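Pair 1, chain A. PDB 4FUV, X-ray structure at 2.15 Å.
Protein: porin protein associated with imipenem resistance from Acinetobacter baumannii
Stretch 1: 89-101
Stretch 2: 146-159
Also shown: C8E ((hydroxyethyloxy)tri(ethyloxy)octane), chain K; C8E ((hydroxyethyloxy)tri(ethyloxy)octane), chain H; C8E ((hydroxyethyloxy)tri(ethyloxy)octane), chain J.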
# COMPACT_ATOMS: atom_id res chain seq x y z
N ASN A 89 -33.62 -4.13 -17.75
CA ASN A 89 -32.54 -3.35 -17.17
C ASN A 89 -31.25 -4.14 -17.41
O ASN A 89 -31.18 -5.33 -17.10
CB ASN A 89 -32.78 -3.09 -15.69
CG ASN A 89 -31.72 -2.20 -15.08
OD1 ASN A 89 -30.64 -2.65 -14.72
ND2 ASN A 89 -32.03 -0.91 -14.97
N ARG A 90 -30.25 -3.48 -17.99
CA ARG A 90 -29.05 -4.19 -18.45
C ARG A 90 -28.18 -4.67 -17.28
O ARG A 90 -27.56 -5.73 -17.37
CB ARG A 90 -28.26 -3.32 -19.42
CG ARG A 90 -26.95 -2.78 -18.87
CD ARG A 90 -26.60 -1.42 -19.44
NE ARG A 90 -26.64 -1.38 -20.89
CZ ARG A 90 -27.59 -0.78 -21.60
NH1 ARG A 90 -28.57 -0.15 -20.97
NH2 ARG A 90 -27.54 -0.79 -22.92
N TRP A 91 -28.15 -3.92 -16.19
CA TRP A 91 -27.38 -4.36 -15.02
C TRP A 91 -28.04 -5.57 -14.39
O TRP A 91 -27.38 -6.58 -14.12
CB TRP A 91 -27.23 -3.21 -14.03
CG TRP A 91 -26.90 -1.93 -14.71
CD1 TRP A 91 -27.64 -0.79 -14.72
CD2 TRP A 91 -25.75 -1.67 -15.52
NE1 TRP A 91 -27.02 0.18 -15.47
CE2 TRP A 91 -25.85 -0.34 -15.97
CE3 TRP A 91 -24.64 -2.43 -15.90
CZ2 TRP A 91 -24.89 0.25 -16.78
CZ3 TRP A 91 -23.68 -1.84 -16.71
CH2 TRP A 91 -23.81 -0.52 -17.14
N ALA A 92 -29.35 -5.49 -14.18
CA ALA A 92 -30.10 -6.59 -13.56
C ALA A 92 -30.04 -7.88 -14.39
O ALA A 92 -29.82 -8.95 -13.83
CB ALA A 92 -31.53 -6.20 -13.32
N GLN A 93 -30.26 -7.78 -15.69
CA GLN A 93 -30.25 -8.96 -16.58
C GLN A 93 -28.88 -9.64 -16.61
O GLN A 93 -28.78 -10.86 -16.79
CB GLN A 93 -30.70 -8.58 -18.00
CG GLN A 93 -30.94 -9.78 -18.94
CD GLN A 93 -29.65 -10.31 -19.57
OE1 GLN A 93 -28.64 -9.60 -19.65
NE2 GLN A 93 -29.68 -11.57 -20.01
N GLY A 94 -27.83 -8.84 -16.44
CA GLY A 94 -26.46 -9.33 -16.52
C GLY A 94 -25.95 -10.09 -15.31
O GLY A 94 -24.89 -10.73 -15.36
N LEU A 95 -26.70 -10.03 -14.21
CA LEU A 95 -26.24 -10.70 -12.98
C LEU A 95 -26.59 -12.20 -12.95
O LEU A 95 -27.74 -12.59 -13.18
CB LEU A 95 -26.82 -9.99 -11.75
CG LEU A 95 -26.35 -8.57 -11.48
CD1 LEU A 95 -27.27 -7.90 -10.44
CD2 LEU A 95 -24.91 -8.56 -10.99
N TYR A 96 -25.60 -13.05 -12.69
CA TYR A 96 -25.89 -14.48 -12.69
C TYR A 96 -25.06 -15.28 -11.69
O TYR A 96 -23.96 -14.87 -11.31
CB TYR A 96 -25.75 -15.09 -14.09
CG TYR A 96 -24.33 -15.13 -14.67
CD1 TYR A 96 -23.81 -14.04 -15.36
CD2 TYR A 96 -23.52 -16.27 -14.54
CE1 TYR A 96 -22.54 -14.06 -15.91
CE2 TYR A 96 -22.23 -16.30 -15.09
CZ TYR A 96 -21.75 -15.19 -15.77
OH TYR A 96 -20.48 -15.17 -16.30
N VAL A 97 -25.59 -16.42 -11.29
CA VAL A 97 -24.81 -17.40 -10.54
C VAL A 97 -24.52 -18.57 -11.47
O VAL A 97 -25.42 -19.06 -12.18
CB VAL A 97 -25.52 -17.88 -9.24
CG1 VAL A 97 -26.93 -18.30 -9.54
CG2 VAL A 97 -24.76 -19.04 -8.58
N ALA A 98 -23.26 -18.97 -11.50
CA ALA A 98 -22.77 -20.09 -12.30
C ALA A 98 -22.55 -21.32 -11.43
O ALA A 98 -21.90 -21.25 -10.38
CB ALA A 98 -21.45 -19.71 -12.99
N ALA A 99 -23.07 -22.45 -11.87
CA ALA A 99 -22.84 -23.71 -11.19
C ALA A 99 -22.61 -24.77 -12.25
O ALA A 99 -23.36 -24.88 -13.21
CB ALA A 99 -24.02 -24.07 -10.35
N GLY A 100 -21.57 -25.56 -12.06
CA GLY A 100 -21.25 -26.58 -13.04
C GLY A 100 -20.03 -27.39 -12.68
O GLY A 100 -19.75 -27.63 -11.49
N ALA A 101 -19.30 -27.80 -13.70
CA ALA A 101 -18.14 -28.63 -13.47
C ALA A 101 -17.12 -28.52 -14.59
O ALA A 101 -17.41 -28.06 -15.70
CB ALA A 101 -18.55 -30.09 -13.28
N ILE A 146 -12.98 -34.33 -13.18
CA ILE A 146 -14.18 -33.53 -13.03
C ILE A 146 -14.19 -32.85 -11.66
O ILE A 146 -14.09 -33.51 -10.63
CB ILE A 146 -15.46 -34.37 -13.25
CG1 ILE A 146 -16.71 -33.57 -12.89
CG2 ILE A 146 -15.42 -35.66 -12.46
CD1 ILE A 146 -17.97 -34.38 -12.96
N ALA A 147 -14.26 -31.52 -11.66
CA ALA A 147 -14.32 -30.73 -10.43
C ALA A 147 -15.56 -29.83 -10.47
O ALA A 147 -15.81 -29.16 -11.47
CB ALA A 147 -13.08 -29.87 -10.28
N PRO A 148 -16.33 -29.81 -9.37
CA PRO A 148 -17.50 -28.95 -9.28
C PRO A 148 -17.06 -27.49 -9.23
O PRO A 148 -15.96 -27.19 -8.75
CB PRO A 148 -18.13 -29.33 -7.93
CG PRO A 148 -17.43 -30.56 -7.49
CD PRO A 148 -16.08 -30.54 -8.12
N TYR A 149 -17.92 -26.61 -9.73
CA TYR A 149 -17.62 -25.20 -9.83
C TYR A 149 -18.81 -24.39 -9.33
O TYR A 149 -19.96 -24.74 -9.58
CB TYR A 149 -17.39 -24.82 -11.30
CG TYR A 149 -17.15 -23.34 -11.52
CD1 TYR A 149 -15.93 -22.75 -11.14
CD2 TYR A 149 -18.11 -22.53 -12.12
CE1 TYR A 149 -15.70 -21.38 -11.35
CE2 TYR A 149 -17.88 -21.17 -12.33
CZ TYR A 149 -16.68 -20.60 -11.93
OH TYR A 149 -16.45 -19.25 -12.14
N LEU A 150 -18.53 -23.29 -8.64
CA LEU A 150 -19.56 -22.32 -8.27
C LEU A 150 -18.96 -20.96 -8.52
O LEU A 150 -17.80 -20.72 -8.18
CB LEU A 150 -19.94 -22.46 -6.78
CG LEU A 150 -20.92 -21.38 -6.27
CD1 LEU A 150 -22.28 -21.54 -6.95
CD2 LEU A 150 -21.07 -21.35 -4.72
N GLY A 151 -19.73 -20.05 -9.10
CA GLY A 151 -19.21 -18.73 -9.36
C GLY A 151 -20.32 -17.73 -9.51
O GLY A 151 -21.49 -18.10 -9.54
N PHE A 152 -19.95 -16.46 -9.61
CA PHE A 152 -20.93 -15.39 -9.79
C PHE A 152 -20.45 -14.47 -10.89
O PHE A 152 -19.26 -14.14 -10.96
CB PHE A 152 -21.15 -14.63 -8.48
CG PHE A 152 -21.48 -15.52 -7.31
CD1 PHE A 152 -20.47 -16.11 -6.55
CD2 PHE A 152 -22.80 -15.81 -6.99
CE1 PHE A 152 -20.77 -16.96 -5.50
CE2 PHE A 152 -23.11 -16.65 -5.92
CZ PHE A 152 -22.10 -17.22 -5.18
N GLY A 153 -21.35 -14.05 -11.76
CA GLY A 153 -20.96 -13.27 -12.93
C GLY A 153 -21.78 -12.01 -13.13
O GLY A 153 -22.92 -11.88 -12.61
N PHE A 154 -21.20 -11.09 -13.88
CA PHE A 154 -21.84 -9.83 -14.23
C PHE A 154 -21.62 -9.58 -15.72
O PHE A 154 -20.51 -9.24 -16.14
CB PHE A 154 -21.25 -8.68 -13.41
CG PHE A 154 -21.94 -7.35 -13.65
CD1 PHE A 154 -23.32 -7.26 -13.65
CD2 PHE A 154 -21.20 -6.20 -13.87
CE1 PHE A 154 -23.97 -6.04 -13.87
CE2 PHE A 154 -21.84 -4.97 -14.09
CZ PHE A 154 -23.22 -4.90 -14.09
N ALA A 155 -22.67 -9.74 -16.51
CA ALA A 155 -22.52 -9.70 -17.96
C ALA A 155 -23.42 -8.68 -18.66
O ALA A 155 -24.27 -9.06 -19.46
CB ALA A 155 -22.75 -11.10 -18.56
N PRO A 156 -23.23 -7.38 -18.38
CA PRO A 156 -24.14 -6.41 -18.99
C PRO A 156 -24.04 -6.40 -20.52
O PRO A 156 -22.94 -6.44 -21.08
CB PRO A 156 -23.68 -5.07 -18.41
CG PRO A 156 -22.23 -5.29 -18.01
CD PRO A 156 -22.18 -6.73 -17.56
N LYS A 157 -25.20 -6.38 -21.17
CA LYS A 157 -25.28 -6.24 -22.63
C LYS A 157 -25.17 -4.79 -23.02
O LYS A 157 -25.77 -3.92 -22.39
CB LYS A 157 -26.60 -6.78 -23.15
CG LYS A 157 -26.67 -8.29 -23.28
CD LYS A 157 -28.04 -8.73 -23.77
CE LYS A 157 -28.20 -10.23 -23.68
NZ LYS A 157 -29.60 -10.66 -23.92
N ILE A 158 -24.41 -4.51 -24.07
CA ILE A 158 -24.28 -3.15 -24.57
C ILE A 158 -25.43 -2.89 -25.53
O ILE A 158 -26.03 -1.81 -25.52
CB ILE A 158 -22.91 -2.93 -25.22
CG1 ILE A 158 -21.87 -2.74 -24.12
CG2 ILE A 158 -22.93 -1.72 -26.15
CD1 ILE A 158 -20.55 -3.39 -24.40
N ASN A 159 -25.75 -3.90 -26.32
CA ASN A 159 -27.02 -3.98 -27.02
C ASN A 159 -27.41 -5.44 -27.19
O ASN A 159 -26.82 -6.32 -26.58
CB ASN A 159 -26.96 -3.24 -28.37
CG ASN A 159 -25.80 -3.67 -29.22
OD1 ASN A 159 -25.49 -4.86 -29.34
ND2 ASN A 159 -25.12 -2.70 -29.82
C8 C8E K . -19.27 -27.17 -5.02
O9 C8E K . -18.96 -27.89 -3.83
C10 C8E K . -19.08 -29.30 -4.00
C11 C8E K . -18.76 -30.01 -2.70
O12 C8E K . -19.40 -31.27 -2.69
C13 C8E K . -18.65 -32.26 -3.38
O15 C8E K . -17.12 -33.98 -5.58
C16 C8E K . -16.06 -34.19 -6.50
C17 C8E K . -14.96 -33.19 -6.17
O18 C8E K . -13.73 -33.62 -6.69
C19 C8E K . -12.65 -32.98 -6.03
C20 C8E K . -12.35 -33.70 -4.71
O21 C8E K . -10.98 -34.01 -4.60
C1 C8E H . -30.14 -6.30 -6.48
C2 C8E H . -30.06 -6.49 -8.00
C3 C8E H . -30.70 -5.32 -8.73
C4 C8E H . -29.84 -4.83 -9.89
C5 C8E H . -30.64 -3.89 -10.79
C6 C8E H . -29.86 -2.61 -11.07
C8 C8E J . -17.46 -19.44 -4.63
O9 C8E J . -16.75 -18.31 -5.14
C10 C8E J . -17.33 -17.10 -4.69
C11 C8E J . -16.23 -16.02 -4.62
O18 C8E J . -12.26 -20.20 -2.01
C19 C8E J . -13.11 -20.51 -0.93
C20 C8E J . -14.52 -20.57 -1.51
O21 C8E J . -14.88 -21.94 -1.58
O HOH W 1 -27.78 -7.25 -19.77
O HOH W 2 -26.30 -10.81 -19.77

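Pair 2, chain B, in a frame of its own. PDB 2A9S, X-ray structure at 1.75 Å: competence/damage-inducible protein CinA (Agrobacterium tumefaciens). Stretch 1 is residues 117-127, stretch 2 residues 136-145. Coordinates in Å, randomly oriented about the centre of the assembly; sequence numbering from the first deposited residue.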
# COMPACT_ATOMS: atom_id res chain seq x y z
N ALA B 117 -24.75 13.04 6.61
CA ALA B 117 -25.31 12.67 7.90
C ALA B 117 -25.19 11.16 8.14
O ALA B 117 -24.77 10.74 9.24
CB ALA B 117 -26.76 13.10 8.01
N GLU B 118 -25.50 10.37 7.12
CA GLU B 118 -25.49 8.92 7.21
C GLU B 118 -24.07 8.38 7.21
O GLU B 118 -23.78 7.43 7.90
CB GLU B 118 -26.26 8.29 6.04
CG GLU B 118 -27.74 8.68 6.03
CD GLU B 118 -28.07 9.89 5.16
OE1 GLU B 118 -27.27 10.87 5.06
OE2 GLU B 118 -29.17 9.84 4.56
N LYS B 119 -23.19 9.01 6.43
CA LYS B 119 -21.80 8.53 6.31
C LYS B 119 -20.85 9.73 6.55
O LYS B 119 -20.38 10.36 5.60
CB LYS B 119 -21.57 7.84 4.95
CG LYS B 119 -22.46 6.59 4.73
CD LYS B 119 -22.14 5.86 3.46
CE LYS B 119 -22.81 4.49 3.40
NZ LYS B 119 -24.28 4.60 3.35
N PRO B 120 -20.63 10.09 7.82
CA PRO B 120 -19.84 11.28 8.12
C PRO B 120 -18.34 11.04 7.93
O PRO B 120 -17.88 9.88 7.94
CB PRO B 120 -20.13 11.56 9.59
CG PRO B 120 -20.52 10.19 10.16
CD PRO B 120 -21.16 9.43 9.04
N VAL B 121 -17.60 12.12 7.75
CA VAL B 121 -16.14 12.04 7.85
C VAL B 121 -15.78 11.31 9.15
O VAL B 121 -16.38 11.57 10.19
CB VAL B 121 -15.50 13.45 7.77
CG1 VAL B 121 -13.95 13.37 7.95
CG2 VAL B 121 -15.86 14.11 6.39
N GLY B 122 -14.82 10.38 9.08
CA GLY B 122 -14.39 9.63 10.25
C GLY B 122 -15.05 8.25 10.41
O GLY B 122 -14.65 7.46 11.28
N LEU B 123 -16.06 7.97 9.59
CA LEU B 123 -16.71 6.67 9.57
C LEU B 123 -15.81 5.69 8.82
O LEU B 123 -15.43 5.95 7.68
CB LEU B 123 -18.06 6.73 8.84
CG LEU B 123 -18.66 5.36 8.50
CD1 LEU B 123 -19.08 4.60 9.74
CD2 LEU B 123 -19.83 5.50 7.53
N VAL B 124 -15.48 4.56 9.45
CA VAL B 124 -14.60 3.60 8.80
C VAL B 124 -15.14 2.21 9.12
O VAL B 124 -15.46 1.93 10.27
CB VAL B 124 -13.12 3.69 9.31
CG1 VAL B 124 -12.23 2.56 8.67
CG2 VAL B 124 -12.50 5.08 9.07
N HIS B 125 -15.25 1.37 8.10
CA HIS B 125 -15.63 -0.03 8.28
C HIS B 125 -14.36 -0.87 8.14
O HIS B 125 -13.62 -0.71 7.16
CB HIS B 125 -16.67 -0.44 7.24
CG HIS B 125 -18.05 0.07 7.55
ND1 HIS B 125 -18.87 -0.54 8.48
CD2 HIS B 125 -18.71 1.16 7.12
CE1 HIS B 125 -20.00 0.13 8.58
NE2 HIS B 125 -19.94 1.16 7.76
N LEU B 126 -14.11 -1.72 9.13
CA LEU B 126 -12.93 -2.60 9.11
C LEU B 126 -13.41 -4.03 9.22
O LEU B 126 -14.36 -4.35 9.98
CB LEU B 126 -11.96 -2.29 10.27
CG LEU B 126 -11.38 -0.88 10.40
CD1 LEU B 126 -12.31 -0.00 11.26
CD2 LEU B 126 -9.99 -0.95 11.00
N ALA B 127 -12.74 -4.92 8.48
CA ALA B 127 -13.09 -6.35 8.53
C ALA B 127 -11.79 -7.14 8.45
O ALA B 127 -10.89 -6.80 7.69
CB ALA B 127 -14.02 -6.73 7.39
N LEU B 136 -14.18 -10.88 11.63
CA LEU B 136 -14.48 -9.84 12.61
C LEU B 136 -14.72 -8.53 11.87
O LEU B 136 -14.00 -8.23 10.92
CB LEU B 136 -13.31 -9.64 13.57
CG LEU B 136 -12.88 -10.87 14.35
CD1 LEU B 136 -11.65 -10.53 15.18
CD2 LEU B 136 -14.07 -11.36 15.22
N HIS B 137 -15.74 -7.77 12.28
CA HIS B 137 -16.01 -6.44 11.70
C HIS B 137 -16.25 -5.40 12.80
O HIS B 137 -16.88 -5.68 13.81
CB HIS B 137 -17.16 -6.47 10.68
CG HIS B 137 -17.77 -5.12 10.39
ND1 HIS B 137 -18.87 -4.64 11.08
CD2 HIS B 137 -17.44 -4.16 9.50
CE1 HIS B 137 -19.20 -3.46 10.60
NE2 HIS B 137 -18.35 -3.13 9.65
N HIS B 138 -15.69 -4.21 12.61
CA HIS B 138 -15.97 -3.09 13.50
C HIS B 138 -16.30 -1.89 12.67
O HIS B 138 -15.62 -1.63 11.69
CB HIS B 138 -14.76 -2.74 14.34
CG HIS B 138 -14.51 -3.68 15.46
ND1 HIS B 138 -15.15 -3.57 16.68
CD2 HIS B 138 -13.69 -4.76 15.56
CE1 HIS B 138 -14.74 -4.54 17.48
NE2 HIS B 138 -13.85 -5.28 16.82
N GLU B 139 -17.35 -1.18 13.06
CA GLU B 139 -17.64 0.12 12.51
C GLU B 139 -17.09 1.14 13.49
O GLU B 139 -17.44 1.13 14.68
CB GLU B 139 -19.15 0.30 12.33
CG GLU B 139 -19.51 1.62 11.74
CD GLU B 139 -21.00 1.80 11.73
OE1 GLU B 139 -21.68 0.84 11.35
OE2 GLU B 139 -21.48 2.87 12.14
N MET B 140 -16.20 1.99 13.00
CA MET B 140 -15.64 3.05 13.82
C MET B 140 -16.16 4.39 13.34
O MET B 140 -16.45 4.57 12.14
CB MET B 140 -14.11 3.03 13.79
CG MET B 140 -13.53 1.67 14.16
SD MET B 140 -13.95 1.14 15.87
CE MET B 140 -12.90 2.16 16.80
N ARG B 141 -16.29 5.31 14.30
CA ARG B 141 -16.66 6.70 14.02
C ARG B 141 -15.67 7.57 14.75
O ARG B 141 -15.84 7.90 15.92
CB ARG B 141 -18.10 6.97 14.46
CG ARG B 141 -19.08 6.27 13.54
CD ARG B 141 -20.49 6.13 14.10
NE ARG B 141 -21.31 5.47 13.09
CZ ARG B 141 -21.98 6.10 12.12
NH1 ARG B 141 -21.97 7.42 12.02
NH2 ARG B 141 -22.67 5.40 11.23
N TYR B 142 -14.58 7.90 14.08
CA TYR B 142 -13.49 8.60 14.74
C TYR B 142 -13.79 10.09 14.87
O TYR B 142 -13.12 10.78 15.61
CB TYR B 142 -12.19 8.40 13.94
CG TYR B 142 -11.73 6.95 13.84
CD1 TYR B 142 -11.28 6.25 14.98
CD2 TYR B 142 -11.70 6.30 12.61
CE1 TYR B 142 -10.83 4.93 14.88
CE2 TYR B 142 -11.24 5.00 12.50
CZ TYR B 142 -10.82 4.31 13.63
OH TYR B 142 -10.37 3.02 13.50
N GLY B 143 -14.80 10.57 14.15
CA GLY B 143 -15.14 11.99 14.17
C GLY B 143 -14.42 12.80 13.11
O GLY B 143 -13.55 12.29 12.40
N ASP B 144 -14.77 14.08 13.02
CA ASP B 144 -14.18 14.94 12.01
C ASP B 144 -12.87 15.50 12.58
O ASP B 144 -12.76 16.70 12.86
CB ASP B 144 -15.19 16.04 11.68
CG ASP B 144 -14.82 16.85 10.45
OD1 ASP B 144 -13.92 16.46 9.66
OD2 ASP B 144 -15.46 17.91 10.27
N ILE B 145 -11.87 14.63 12.73
CA ILE B 145 -10.65 14.98 13.47
C ILE B 145 -9.38 15.23 12.64
O ILE B 145 -8.31 15.52 13.21
CB ILE B 145 -10.30 13.93 14.52
CG1 ILE B 145 -10.17 12.53 13.88
CG2 ILE B 145 -11.32 13.95 15.66
CD1 ILE B 145 -9.48 11.50 14.82
O HOH W 3 -24.17 8.52 10.63
O HOH W 4 -25.29 5.81 9.67
O HOH W 5 -17.05 9.83 12.37

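Both are antiparallel strand pairs, and a glycine, Gly A94 or Gly B122, stands just before Leu A95 or Leu B123, where the first strand begins. In pair 1 the strand axes run at 169°, in pair 2 at 163°. Fourteen central residues superpose with an RMSD of 0.9 Å.

The hydrogen-bonding register is the same. Tyr A96 pairs with Gly A153 as Val B124 pairs with Met B140. The bond from Gly A153 N to Tyr A96 O is 2.8 Å, and so is that from Met B140 N to Val B124 O. One step on, Ala A98 and Gly A151 match Leu B126 and His B138, again with two backbone bonds per pair.

The entry to the strand also matches. Gly A94 falls on Gly B122. Gly A94 O accepts from Ala A155 N at 2.7 Å, and Gly B122 O accepts from Tyr B142 N at 2.8 Å. A CB would clash in both: with Ala A155 C and Pro A156 N in pair 1, with Gly B143 O in pair 2. The lead-in differs. Pair 1 has a short helix, capped by Asn A89. Pair 2 has a type II turn from Pro B120 to Leu B123.

The face with Leu A95, Val A97, Phe A152 and Phe A154 is largely apolar. Leu A95 CD2 lies 3.4 Å from Phe A154 CD1, and Val A97 CG2 lies 3.9 Å from Phe A152 CE2. Detergent C8E (chain J) C10 meets the ring edge at Phe A152 CE1, 3.5 Å away. The matching face of pair 2 is more polar, though Leu B123 keeps the place of Leu A95. His B125 ND1 and His B137 NE2 share a hydrogen bond of 2.9 Å, with their rings rim to rim. Arg B141 takes the place of Phe A154, and its NE forms a salt bridge to Glu B139 OE2 at 2.8 Å. Leu B123 CD1 lies over one face of the guanidinium, 4.0 Å from Arg B141 NH2.

On the other face, pair 1 joins large rings to small residues. The Tyr A96 ring covers Gly A153, whose CA lies 3.6 Å from the ring centroid (CE1, CE2 and the other ring carbons). A CB on Gly A153 would clash with Tyr A96 CZ. Pair 2 has Val B124 and Met B140 at these positions. Here a tyrosine ring comes from stretch 2, at Tyr B142 just past the end of the strand, which matches Ala A155. Val B124 CG2 meets the edge of that ring at Tyr B142 CE2, 3.7 Å away. Leu B126 CD1 packs on Met B140 CG at 3.6 Å.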